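Local coordinates for structural protein VP1 (Trichodysplasia spinulosa-associated polyomavirus, PDB 4U60) that assembles as pentamers of the jelly-roll viral coat and binds sialylated glycolipid glycans, such as the GM1 oligosaccharide, through its surface loops, at residues K59-G63 / S154-K158; M128-A134 / R202-T208; P139-F144 / Y176-T181; Q143-Y149 / Q167-N173. All coordinates share one frame; numbering follows the deposited sequence. Where two conformers were deposited one is given.

Contact 1 (K59-G63 / S154-K158); sequences KPTSG and SANDK. With SIA (N-acetyl-alpha-neuraminic acid), chain G.
Two irregular loops draw alongside each other at Ser62 and Asn156, whose CA atoms lie 5.2 Å apart, and water rather than direct hydrogen bonding joins their polar atoms. The direct contact centres on Ala155: its CB points at the other loop and rests on Pro60 O at 3.4 Å, while its carbonyl lies beside the CB of Ser62. One water donates to Pro60 O and accepts from Ala155 N, a second accepts from both Gly63 N and Asn156 ND2, and a third links Lys59 NZ to Ser154 OG. Lys59 is extended throughout, with CG turned away from its own N (chi1 -173°), which carries CE across to 154-158, 3.5 Å from Ser154 OG, a hydroxyl also bonded to Asp152. These loops project from the jelly roll of the polyomavirus coat protein, and the far side of 59-63 is a wall of the sialic acid pocket. There Lys59 N gives a nearly straight bond to O10 of the sugar's acetamido group (3.0 Å, 167°), SIA O4 donates to Lys59 O at 2.6 Å, and Thr61 CG2 lies 3.5 Å from carboxylate atom O1A. Thr50 and Val51 of the same chain and Arg114 of a neighbouring subunit supply further hydrogen bonds to the sugar. Asn156 meanwhile closes an Asx turn, its OD1 accepting from Lys158 N at 3.0 Å.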
# COMPACT_ATOMS: atom_id res chain seq x y z
N LYS C 59 -10.89 -35.19 -0.17
CA LYS C 59 -10.05 -35.97 0.73
C LYS C 59 -8.59 -35.64 0.41
O LYS C 59 -7.98 -36.26 -0.47
CB LYS C 59 -10.33 -37.45 0.53
CG LYS C 59 -9.62 -38.33 1.53
CD LYS C 59 -10.03 -39.77 1.33
CE LYS C 59 -9.25 -40.68 2.28
NZ LYS C 59 -9.70 -42.09 2.21
N PRO C 60 -8.04 -34.64 1.10
CA PRO C 60 -6.64 -34.31 0.80
C PRO C 60 -5.70 -35.47 1.02
O PRO C 60 -5.90 -36.28 1.94
CB PRO C 60 -6.33 -33.15 1.77
CG PRO C 60 -7.45 -33.14 2.76
CD PRO C 60 -8.63 -33.73 2.10
N THR C 61 -4.69 -35.58 0.17
CA THR C 61 -3.70 -36.62 0.33
C THR C 61 -2.88 -36.34 1.58
O THR C 61 -2.81 -35.19 2.09
CB THR C 61 -2.78 -36.70 -0.89
OG1 THR C 61 -2.12 -35.45 -1.09
CG2 THR C 61 -3.58 -37.07 -2.14
N SER C 62 -2.25 -37.39 2.08
CA SER C 62 -1.38 -37.25 3.23
C SER C 62 -0.21 -36.34 2.88
O SER C 62 0.50 -36.56 1.89
CB SER C 62 -0.84 -38.60 3.69
OG SER C 62 -0.13 -38.44 4.91
N GLY C 63 -0.03 -35.31 3.70
CA GLY C 63 1.09 -34.39 3.53
C GLY C 63 0.87 -33.21 2.63
O GLY C 63 1.81 -32.44 2.42
N SER C 154 -9.11 -38.38 6.64
CA SER C 154 -8.70 -39.74 7.01
C SER C 154 -7.49 -40.33 6.26
O SER C 154 -7.04 -41.42 6.62
CB SER C 154 -9.88 -40.69 6.94
OG SER C 154 -10.29 -40.91 5.61
N ALA C 155 -6.97 -39.64 5.24
CA ALA C 155 -5.72 -40.10 4.63
C ALA C 155 -4.53 -39.91 5.60
O ALA C 155 -3.46 -40.49 5.38
CB ALA C 155 -5.47 -39.38 3.32
N ASN C 156 -4.70 -39.10 6.64
CA ASN C 156 -3.63 -38.84 7.60
C ASN C 156 -4.20 -38.80 9.01
O ASN C 156 -4.69 -37.76 9.46
CB ASN C 156 -2.87 -37.53 7.27
CG ASN C 156 -1.68 -37.31 8.20
OD1 ASN C 156 -1.41 -38.12 9.10
ND2 ASN C 156 -0.97 -36.21 8.00
N ASP C 157 -4.12 -39.92 9.71
CA ASP C 157 -4.69 -39.99 11.06
C ASP C 157 -3.82 -39.29 12.12
O ASP C 157 -4.18 -39.28 13.29
CB ASP C 157 -4.98 -41.45 11.47
CG ASP C 157 -3.73 -42.31 11.57
OD1 ASP C 157 -2.60 -41.81 11.71
OD2 ASP C 157 -3.87 -43.55 11.52
N LYS C 158 -2.70 -38.69 11.73
CA LYS C 158 -1.91 -37.91 12.67
C LYS C 158 -2.39 -36.47 12.77
O LYS C 158 -1.92 -35.72 13.63
CB LYS C 158 -0.44 -37.94 12.28
CG LYS C 158 0.19 -39.31 12.36
CD LYS C 158 1.67 -39.20 12.03
C1 SIA G . -5.09 -39.00 -5.41
C2 SIA G . -6.60 -39.19 -5.48
C3 SIA G . -7.20 -39.25 -4.07
C4 SIA G . -7.32 -37.89 -3.37
C5 SIA G . -7.89 -36.81 -4.29
C6 SIA G . -7.14 -36.83 -5.63
C7 SIA G . -7.64 -35.81 -6.66
C8 SIA G . -6.94 -35.97 -8.02
C9 SIA G . -6.98 -34.71 -8.89
C10 SIA G . -8.80 -34.85 -3.11
C11 SIA G . -8.54 -33.46 -2.57
N5 SIA G . -7.78 -35.47 -3.71
O1A SIA G . -4.45 -39.58 -4.49
O1B SIA G . -4.49 -38.30 -6.26
O4 SIA G . -8.18 -38.11 -2.22
O6 SIA G . -7.24 -38.14 -6.22
O7 SIA G . -9.05 -35.91 -6.81
O8 SIA G . -5.58 -36.31 -7.81
O9 SIA G . -6.02 -33.73 -8.43
O10 SIA G . -9.89 -35.38 -2.97
O HOH W 1 -12.40 -41.93 3.45
O HOH W 2 -7.45 -36.99 4.00
O HOH W 3 -0.14 -40.85 6.35
O HOH W 4 -1.83 -34.57 5.83

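Contact 2 (M128-A134 / R202-T208); sequences MNFHMFA and RYYGSYT. With EDO (1,2-ethanediol), chain S.
Phe133 and Tyr204 make the close side-chain packing between these two antiparallel strands, their rings nearly parallel (23°) but slid so far apart that they scarcely overlap. Tyr204 CD1 lies over one face of the Phe133 ring, 3.4 Å from CZ. The backbones are closest next door, where Met132 faces Gly205 with CA atoms 4.0 Å apart; the glycine brings no side chain to hold the strands off, and its CA donates a CH contact to His131 O at 3.1 Å. Three hydrogen-bonded pairs, Asn129 with Thr208, His131 with Ser206 and Phe133 with Tyr204, alternate with non-hydrogen-bonded ones in a regular ladder of the jelly roll. Strand 241-254 continues the sheet beyond 129-134, and beyond 202-208 it runs on into a strand of a neighbouring subunit. On the buried face Phe130 CD1 meets the edge of the Tyr207 ring, and Met128 adds an oblique Met-aromatic contact, its SD 5.1 Å from the Tyr207 ring centroid. Farther along the face that carries Phe133 and Tyr204 the packing is looser: His131 CB is 3.9 Å from Ser206 OG, and the imidazole is held instead by Asn129 OD1, which takes NE2-H in the ring plane at 2.8 Å, and by Asp248 at ND1. At the strand's start the guanidinium of Arg202 leads away from the contact, NH2 donating to an ethanediol probably left from crystallisation.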
# COMPACT_ATOMS: atom_id res chain seq x y z
N MET C 128 -0.30 -17.45 -2.75
CA MET C 128 -0.85 -17.26 -1.43
C MET C 128 0.22 -17.10 -0.34
O MET C 128 1.14 -17.93 -0.25
CB MET C 128 -1.70 -18.49 -1.11
CG MET C 128 -2.40 -18.37 0.20
SD MET C 128 -2.98 -19.98 0.78
CE MET C 128 -4.08 -20.43 -0.53
N ASN C 129 0.06 -16.06 0.49
CA ASN C 129 0.87 -15.87 1.68
C ASN C 129 -0.02 -15.90 2.90
O ASN C 129 -1.12 -15.34 2.88
CB ASN C 129 1.68 -14.57 1.65
CG ASN C 129 3.07 -14.77 1.07
OD1 ASN C 129 4.08 -14.64 1.78
ND2 ASN C 129 3.13 -15.17 -0.21
N PHE C 130 0.46 -16.55 3.94
CA PHE C 130 -0.25 -16.64 5.22
C PHE C 130 0.79 -16.58 6.31
O PHE C 130 1.69 -17.42 6.34
CB PHE C 130 -1.12 -17.90 5.30
CG PHE C 130 -1.79 -18.12 6.63
CD1 PHE C 130 -2.85 -17.33 7.02
CD2 PHE C 130 -1.35 -19.11 7.49
CE1 PHE C 130 -3.47 -17.55 8.26
CE2 PHE C 130 -1.97 -19.33 8.71
CZ PHE C 130 -3.02 -18.54 9.09
N HIS C 131 0.68 -15.59 7.19
CA HIS C 131 1.67 -15.36 8.24
C HIS C 131 0.97 -15.08 9.53
O HIS C 131 0.19 -14.14 9.62
CB HIS C 131 2.60 -14.20 7.88
CG HIS C 131 3.31 -14.44 6.60
ND1 HIS C 131 4.43 -15.24 6.55
CD2 HIS C 131 3.02 -14.10 5.33
CE1 HIS C 131 4.81 -15.37 5.29
NE2 HIS C 131 3.98 -14.68 4.53
N MET C 132 1.26 -15.91 10.53
CA MET C 132 0.75 -15.62 11.84
C MET C 132 1.70 -16.10 12.90
O MET C 132 2.52 -17.00 12.69
CB MET C 132 -0.65 -16.20 12.02
CG MET C 132 -0.66 -17.71 12.14
SD MET C 132 -0.31 -18.35 13.80
CE MET C 132 -1.73 -17.87 14.77
N PHE C 133 1.66 -15.42 14.04
CA PHE C 133 2.38 -15.91 15.20
C PHE C 133 1.57 -15.57 16.44
O PHE C 133 0.70 -14.70 16.43
CB PHE C 133 3.82 -15.38 15.31
CG PHE C 133 3.92 -13.93 15.66
CD1 PHE C 133 3.87 -12.95 14.67
CD2 PHE C 133 4.07 -13.53 16.97
CE1 PHE C 133 3.97 -11.61 14.98
CE2 PHE C 133 4.16 -12.17 17.28
CZ PHE C 133 4.11 -11.22 16.28
N ALA C 134 1.83 -16.33 17.50
CA ALA C 134 1.17 -16.14 18.76
C ALA C 134 2.15 -16.46 19.88
O ALA C 134 2.98 -17.38 19.76
CB ALA C 134 -0.05 -17.02 18.86
N ARG C 202 -1.30 -13.42 22.89
CA ARG C 202 -1.43 -12.40 21.85
C ARG C 202 -1.18 -13.08 20.53
O ARG C 202 -0.21 -13.82 20.39
CB ARG C 202 -0.41 -11.29 22.05
CG ARG C 202 -0.35 -10.74 23.46
CD ARG C 202 -1.68 -10.16 23.93
NE ARG C 202 -1.48 -9.61 25.26
CZ ARG C 202 -1.96 -10.11 26.39
NH1 ARG C 202 -2.84 -11.12 26.42
NH2 ARG C 202 -1.59 -9.54 27.51
N TYR C 203 -2.03 -12.83 19.54
CA TYR C 203 -1.79 -13.39 18.20
C TYR C 203 -1.98 -12.32 17.12
O TYR C 203 -2.71 -11.35 17.30
CB TYR C 203 -2.67 -14.63 17.89
CG TYR C 203 -4.16 -14.40 17.98
CD1 TYR C 203 -4.88 -13.85 16.92
CD2 TYR C 203 -4.87 -14.75 19.13
CE1 TYR C 203 -6.26 -13.65 17.01
CE2 TYR C 203 -6.23 -14.56 19.24
CZ TYR C 203 -6.92 -14.01 18.18
OH TYR C 203 -8.27 -13.81 18.28
N TYR C 204 -1.25 -12.52 16.02
CA TYR C 204 -1.19 -11.56 14.92
C TYR C 204 -1.13 -12.37 13.66
O TYR C 204 -0.28 -13.24 13.53
CB TYR C 204 0.07 -10.66 15.00
CG TYR C 204 0.34 -10.11 16.38
CD1 TYR C 204 0.92 -10.92 17.36
CD2 TYR C 204 0.03 -8.81 16.70
CE1 TYR C 204 1.15 -10.44 18.64
CE2 TYR C 204 0.28 -8.32 17.99
CZ TYR C 204 0.84 -9.14 18.94
OH TYR C 204 1.11 -8.69 20.23
N GLY C 205 -1.98 -12.03 12.69
CA GLY C 205 -1.98 -12.78 11.45
C GLY C 205 -2.38 -11.96 10.24
O GLY C 205 -3.03 -10.91 10.35
N SER C 206 -1.94 -12.44 9.06
CA SER C 206 -2.30 -11.85 7.79
C SER C 206 -2.42 -12.92 6.72
O SER C 206 -1.79 -13.97 6.79
CB SER C 206 -1.27 -10.82 7.34
OG SER C 206 -0.02 -11.42 7.17
N TYR C 207 -3.23 -12.61 5.71
CA TYR C 207 -3.43 -13.50 4.58
C TYR C 207 -3.48 -12.63 3.33
O TYR C 207 -4.22 -11.63 3.28
CB TYR C 207 -4.74 -14.25 4.73
CG TYR C 207 -5.15 -15.09 3.55
CD1 TYR C 207 -5.93 -14.55 2.52
CD2 TYR C 207 -4.81 -16.44 3.48
CE1 TYR C 207 -6.33 -15.34 1.44
CE2 TYR C 207 -5.21 -17.23 2.41
CZ TYR C 207 -5.97 -16.67 1.39
OH TYR C 207 -6.39 -17.47 0.34
N THR C 208 -2.69 -12.99 2.31
CA THR C 208 -2.82 -12.41 0.99
C THR C 208 -3.03 -13.57 0.02
O THR C 208 -2.18 -14.45 -0.06
CB THR C 208 -1.55 -11.66 0.58
OG1 THR C 208 -1.32 -10.59 1.49
CG2 THR C 208 -1.65 -11.14 -0.82
C1 EDO S . -2.70 -11.58 30.08
O1 EDO S . -3.24 -10.33 29.63
C2 EDO S . -2.87 -11.74 31.59
O2 EDO S . -3.31 -13.07 31.93

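Contact 3 (P139-F144 / Y176-T181); sequences PLELQF and YKQKLT
Leu142 and Gln178 form the hydrogen-bonded pair at the middle of a small antiparallel sheet, in which strand 141-144 runs between 177-179 and 191-193; it is separate from the main jelly-roll sheet, though its end at 139-140 and 180 packs on strands 201-208 and 241-254. Four backbone hydrogen bonds join the strands. Leu142 N donates to Gln178 O at 2.8 Å and Gln178 N returns to Leu142 O, while Leu180 N to Leu140 O and Phe144 N to Tyr176 O extend the ladder at either end. Between Leu140 and Leu180 a water replaces the return bond, accepting from Leu140 N and donating to Leu180 O. Apolar packing gathers along the side where Leu142 lies: its CD1 touches Leu180 CB at 4.0 Å, Leu140 and Leu180 meet through their CD2 methyls, and Trp191 of the third strand packs on Leu142. At the other end Phe144 and Tyr176 approach through their CB atoms, 3.6 Å apart, with the two rings set obliquely. Polar side chains share the other face. Glu141 and Lys179 run side by side, but OE2 and NZ stay 4.5 Å apart, beyond a salt bridge; Glu141 OE1 accepts from Asn198 N instead. Lys177 extends past the Gln143 amide, CE 3.3 Å from OE1, to reach a salt bridge with Asp194. A bend at chi2 (66°) folds the Gln143 chain back, and its NE2 donates to Phe144 O at 2.9 Å.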
# COMPACT_ATOMS: atom_id res chain seq x y z
N PRO C 139 -1.72 -22.88 26.01
CA PRO C 139 -1.91 -23.17 24.59
C PRO C 139 -2.87 -22.23 23.88
O PRO C 139 -3.83 -21.73 24.47
CB PRO C 139 -2.49 -24.58 24.60
CG PRO C 139 -1.89 -25.20 25.83
CD PRO C 139 -1.91 -24.07 26.86
N LEU C 140 -2.55 -21.96 22.62
CA LEU C 140 -3.43 -21.15 21.78
C LEU C 140 -4.77 -21.86 21.69
O LEU C 140 -4.82 -23.05 21.41
CB LEU C 140 -2.82 -20.96 20.40
CG LEU C 140 -3.67 -20.19 19.38
CD1 LEU C 140 -3.86 -18.72 19.75
CD2 LEU C 140 -3.07 -20.31 17.98
N GLU C 141 -5.85 -21.13 21.95
CA GLU C 141 -7.18 -21.69 21.92
C GLU C 141 -7.73 -21.52 20.51
O GLU C 141 -7.62 -20.45 19.93
CB GLU C 141 -8.05 -21.03 23.00
CG GLU C 141 -7.64 -21.51 24.38
CD GLU C 141 -8.06 -20.60 25.52
OE1 GLU C 141 -7.77 -19.39 25.47
OE2 GLU C 141 -8.63 -21.13 26.52
N LEU C 142 -8.29 -22.60 19.98
CA LEU C 142 -8.67 -22.69 18.57
C LEU C 142 -10.18 -22.81 18.40
O LEU C 142 -10.88 -23.42 19.24
CB LEU C 142 -8.03 -23.91 17.92
CG LEU C 142 -6.50 -23.96 17.91
CD1 LEU C 142 -6.03 -25.32 17.40
CD2 LEU C 142 -5.91 -22.83 17.08
N GLN C 143 -10.64 -22.28 17.27
CA GLN C 143 -12.02 -22.41 16.78
C GLN C 143 -11.95 -23.15 15.45
O GLN C 143 -11.12 -22.85 14.60
CB GLN C 143 -12.64 -21.03 16.58
CG GLN C 143 -13.98 -21.01 15.83
CD GLN C 143 -15.08 -21.68 16.61
OE1 GLN C 143 -15.30 -21.39 17.80
NE2 GLN C 143 -15.77 -22.61 15.97
N PHE C 144 -12.80 -24.15 15.28
CA PHE C 144 -12.92 -24.83 13.99
C PHE C 144 -13.75 -23.97 13.04
O PHE C 144 -14.84 -23.49 13.39
CB PHE C 144 -13.60 -26.18 14.19
CG PHE C 144 -13.58 -27.08 12.98
CD1 PHE C 144 -12.46 -27.81 12.67
CD2 PHE C 144 -14.70 -27.19 12.17
CE1 PHE C 144 -12.44 -28.66 11.57
CE2 PHE C 144 -14.68 -28.03 11.07
CZ PHE C 144 -13.55 -28.73 10.75
N TYR C 176 -17.32 -26.59 18.34
CA TYR C 176 -16.16 -27.18 17.68
C TYR C 176 -14.91 -26.34 17.98
O TYR C 176 -14.55 -25.40 17.25
CB TYR C 176 -16.38 -27.25 16.16
CG TYR C 176 -17.36 -28.29 15.66
CD1 TYR C 176 -18.72 -28.13 15.81
CD2 TYR C 176 -16.90 -29.42 14.99
CE1 TYR C 176 -19.61 -29.09 15.35
CE2 TYR C 176 -17.78 -30.38 14.50
CZ TYR C 176 -19.13 -30.22 14.68
OH TYR C 176 -20.01 -31.17 14.21
N LYS C 177 -14.26 -26.66 19.09
CA LYS C 177 -13.08 -25.93 19.54
C LYS C 177 -11.95 -26.92 19.88
O LYS C 177 -12.16 -28.14 19.88
CB LYS C 177 -13.44 -25.06 20.75
CG LYS C 177 -14.38 -23.91 20.39
CD LYS C 177 -14.69 -22.99 21.55
CE LYS C 177 -15.51 -21.79 21.09
NZ LYS C 177 -15.47 -20.73 22.12
N GLN C 178 -10.76 -26.39 20.14
CA GLN C 178 -9.58 -27.21 20.46
C GLN C 178 -8.54 -26.28 21.05
O GLN C 178 -8.76 -25.08 21.15
CB GLN C 178 -9.02 -27.93 19.22
CG GLN C 178 -9.29 -29.43 19.15
CD GLN C 178 -8.40 -30.21 20.11
OE1 GLN C 178 -7.71 -29.63 20.96
NE2 GLN C 178 -8.40 -31.53 19.97
N LYS C 179 -7.41 -26.87 21.43
CA LYS C 179 -6.24 -26.12 21.86
C LYS C 179 -5.05 -26.64 21.08
O LYS C 179 -4.94 -27.83 20.83
CB LYS C 179 -5.97 -26.33 23.35
CG LYS C 179 -7.06 -25.74 24.22
CD LYS C 179 -6.72 -25.78 25.69
CE LYS C 179 -7.81 -25.13 26.50
NZ LYS C 179 -7.52 -25.24 27.94
N LEU C 180 -4.17 -25.73 20.70
CA LEU C 180 -2.99 -26.06 19.90
C LEU C 180 -1.92 -26.67 20.80
O LEU C 180 -1.08 -25.96 21.37
CB LEU C 180 -2.48 -24.82 19.19
CG LEU C 180 -1.25 -24.96 18.27
CD1 LEU C 180 -1.37 -26.16 17.34
CD2 LEU C 180 -1.01 -23.68 17.49
N THR C 181 -1.96 -27.99 20.91
CA THR C 181 -1.09 -28.75 21.81
C THR C 181 -0.12 -29.70 21.11
O THR C 181 0.59 -30.45 21.79
CB THR C 181 -1.96 -29.57 22.78
OG1 THR C 181 -2.85 -30.39 22.01
CG2 THR C 181 -2.77 -28.64 23.69
O HOH W 5 -0.24 -23.24 21.50

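Contact 4 (Q143-Y149 / Q167-N173); sequences QFLTGNY and QSTQGLN. With GOL (glycerol), chain M.
Tyr149 and Gln170 meet in the long excursion between strands 141-144 and 177-179, a loop region of the coat protein that packs against a neighbouring subunit of the pentamer. Gln170 belongs to a 3-10 turn, and its extended side chain reaches across to the other loop so that OE1 accepts from Tyr149 N at 2.9 Å, in the carbonyl plane on a lone pair. The same oxygen sits at the edge of the Tyr149 ring. Gln167 covers one face of that ring: its CA makes a CH-pi contact, 3.9 Å from the centroid, and its amide stacks at 26° to the ring plane; this amide and the phenol OH both find their main polar partner in Asp41 of the neighbouring subunit. Thr146 N donates to Thr169 O at 3.0 Å, and Thr146 OG1 closes an ST turn by accepting from Asn148 N. Thr169 CB abuts the Phe144 ring in its plane, 3.5 Å from CE2. Thr169 OG1, also hydrogen-bonded to His166 O, is bridged by water to Tyr149 O; another water donates to Phe144 O and Gly171 O and accepts from Asn173 N. Gln143 NE2 has a second acceptor here, Asn173 O at 3.0 Å, approached from above its carbonyl plane.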
# COMPACT_ATOMS: atom_id res chain seq x y z
N GLN C 143 -10.64 -22.28 17.27
CA GLN C 143 -12.02 -22.41 16.78
C GLN C 143 -11.95 -23.15 15.45
O GLN C 143 -11.12 -22.85 14.60
CB GLN C 143 -12.64 -21.03 16.58
CG GLN C 143 -13.98 -21.01 15.83
CD GLN C 143 -15.08 -21.68 16.61
OE1 GLN C 143 -15.30 -21.39 17.80
NE2 GLN C 143 -15.77 -22.61 15.97
N PHE C 144 -12.80 -24.15 15.28
CA PHE C 144 -12.92 -24.83 13.99
C PHE C 144 -13.75 -23.97 13.04
O PHE C 144 -14.84 -23.49 13.39
CB PHE C 144 -13.60 -26.18 14.19
CG PHE C 144 -13.58 -27.08 12.98
CD1 PHE C 144 -12.46 -27.81 12.67
CD2 PHE C 144 -14.70 -27.19 12.17
CE1 PHE C 144 -12.44 -28.66 11.57
CE2 PHE C 144 -14.68 -28.03 11.07
CZ PHE C 144 -13.55 -28.73 10.75
N LEU C 145 -13.26 -23.79 11.82
CA LEU C 145 -14.05 -23.15 10.75
C LEU C 145 -13.44 -23.54 9.43
O LEU C 145 -12.22 -23.42 9.25
CB LEU C 145 -14.10 -21.63 10.91
CG LEU C 145 -15.09 -20.92 9.98
CD1 LEU C 145 -15.59 -19.62 10.60
CD2 LEU C 145 -14.54 -20.66 8.60
N THR C 146 -14.26 -24.04 8.51
CA THR C 146 -13.77 -24.61 7.26
C THR C 146 -14.55 -24.10 6.05
O THR C 146 -15.73 -23.75 6.14
CB THR C 146 -13.85 -26.16 7.27
OG1 THR C 146 -13.38 -26.68 6.02
CG2 THR C 146 -15.28 -26.65 7.53
N GLY C 147 -13.87 -24.09 4.91
CA GLY C 147 -14.50 -23.82 3.63
C GLY C 147 -15.41 -24.93 3.13
O GLY C 147 -16.20 -24.72 2.22
N ASN C 148 -15.24 -26.13 3.68
CA ASN C 148 -16.04 -27.30 3.24
C ASN C 148 -16.24 -28.25 4.41
O ASN C 148 -15.32 -28.94 4.81
CB ASN C 148 -15.35 -28.05 2.07
CG ASN C 148 -16.12 -29.30 1.65
OD1 ASN C 148 -17.28 -29.48 2.02
ND2 ASN C 148 -15.47 -30.17 0.88
N TYR C 149 -17.46 -28.28 4.94
CA TYR C 149 -17.71 -29.11 6.12
C TYR C 149 -17.44 -30.58 5.89
O TYR C 149 -17.17 -31.32 6.85
CB TYR C 149 -19.14 -28.92 6.64
CG TYR C 149 -20.24 -29.66 5.90
CD1 TYR C 149 -20.90 -29.08 4.82
CD2 TYR C 149 -20.66 -30.93 6.31
CE1 TYR C 149 -21.92 -29.74 4.13
CE2 TYR C 149 -21.68 -31.61 5.64
CZ TYR C 149 -22.32 -31.00 4.57
OH TYR C 149 -23.33 -31.67 3.91
N GLN C 167 -22.79 -29.19 8.65
CA GLN C 167 -22.96 -28.01 7.82
C GLN C 167 -22.53 -26.71 8.49
O GLN C 167 -21.99 -25.81 7.85
CB GLN C 167 -24.42 -27.88 7.39
CG GLN C 167 -24.85 -28.83 6.27
CD GLN C 167 -25.28 -30.20 6.72
OE1 GLN C 167 -25.14 -30.61 7.90
NE2 GLN C 167 -25.83 -30.95 5.78
N SER C 168 -22.80 -26.61 9.78
CA SER C 168 -22.63 -25.37 10.52
C SER C 168 -21.19 -24.97 10.70
O SER C 168 -20.90 -23.81 11.05
CB SER C 168 -23.30 -25.50 11.89
OG SER C 168 -22.73 -26.57 12.65
N THR C 169 -20.26 -25.88 10.41
CA THR C 169 -18.84 -25.58 10.58
C THR C 169 -18.25 -24.71 9.46
O THR C 169 -17.08 -24.35 9.51
CB THR C 169 -17.99 -26.85 10.71
OG1 THR C 169 -18.07 -27.60 9.49
CG2 THR C 169 -18.43 -27.67 11.90
N GLN C 170 -19.06 -24.36 8.45
CA GLN C 170 -18.68 -23.36 7.46
C GLN C 170 -18.89 -21.93 7.97
O GLN C 170 -18.40 -20.98 7.34
CB GLN C 170 -19.37 -23.60 6.11
CG GLN C 170 -18.91 -24.90 5.50
CD GLN C 170 -19.53 -25.28 4.19
OE1 GLN C 170 -19.27 -26.38 3.69
NE2 GLN C 170 -20.35 -24.39 3.60
N GLY C 171 -19.56 -21.83 9.12
CA GLY C 171 -19.67 -20.60 9.91
C GLY C 171 -18.99 -20.88 11.24
O GLY C 171 -18.17 -21.79 11.35
N LEU C 172 -19.36 -20.11 12.26
CA LEU C 172 -18.81 -20.30 13.60
C LEU C 172 -19.79 -21.15 14.41
O LEU C 172 -20.89 -20.70 14.74
CB LEU C 172 -18.55 -18.94 14.26
CG LEU C 172 -17.58 -18.91 15.45
CD1 LEU C 172 -17.20 -17.47 15.77
CD2 LEU C 172 -18.14 -19.61 16.68
N ASN C 173 -19.39 -22.39 14.69
CA ASN C 173 -20.13 -23.26 15.58
C ASN C 173 -19.22 -23.44 16.82
O ASN C 173 -18.20 -24.11 16.75
CB ASN C 173 -20.48 -24.62 14.96
CG ASN C 173 -21.22 -25.53 15.91
OD1 ASN C 173 -21.08 -25.41 17.13
ND2 ASN C 173 -22.02 -26.47 15.39
C1 GOL M . -19.90 -24.36 -1.91
O1 GOL M . -20.07 -25.13 -3.12
C2 GOL M . -19.66 -25.27 -0.71
O2 GOL M . -20.51 -24.94 0.39
C3 GOL M . -18.25 -25.12 -0.19
O3 GOL M . -17.67 -26.41 -0.03
O HOH W 6 -17.55 -23.79 13.12
O HOH W 7 -17.56 -30.34 9.50

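How the contacts relate
The contacts illustrate how a jelly-roll coat protein carries its surface loops. Contact 2 lies in the main sheet. Contacts 3 and 4 fall between its two strands in sequence, contact 4 within the connection spanned by contact 3; they share Gln143 and Phe144 and strand 141-144, with centres 14 Å apart. Leu140 of contact 3 packs on Met132, Ala134 and Tyr203, joining the small sheet to contact 2. Contact 1, whose segments alternate along the chain with those of the others, stands about 7 Å from contact 4 at the nearest atoms and contributes part of the sialic acid site. Contacts 2 and 4 pack extensively against a neighbouring subunit, so one chain supplies both interface and glycan-binding surface.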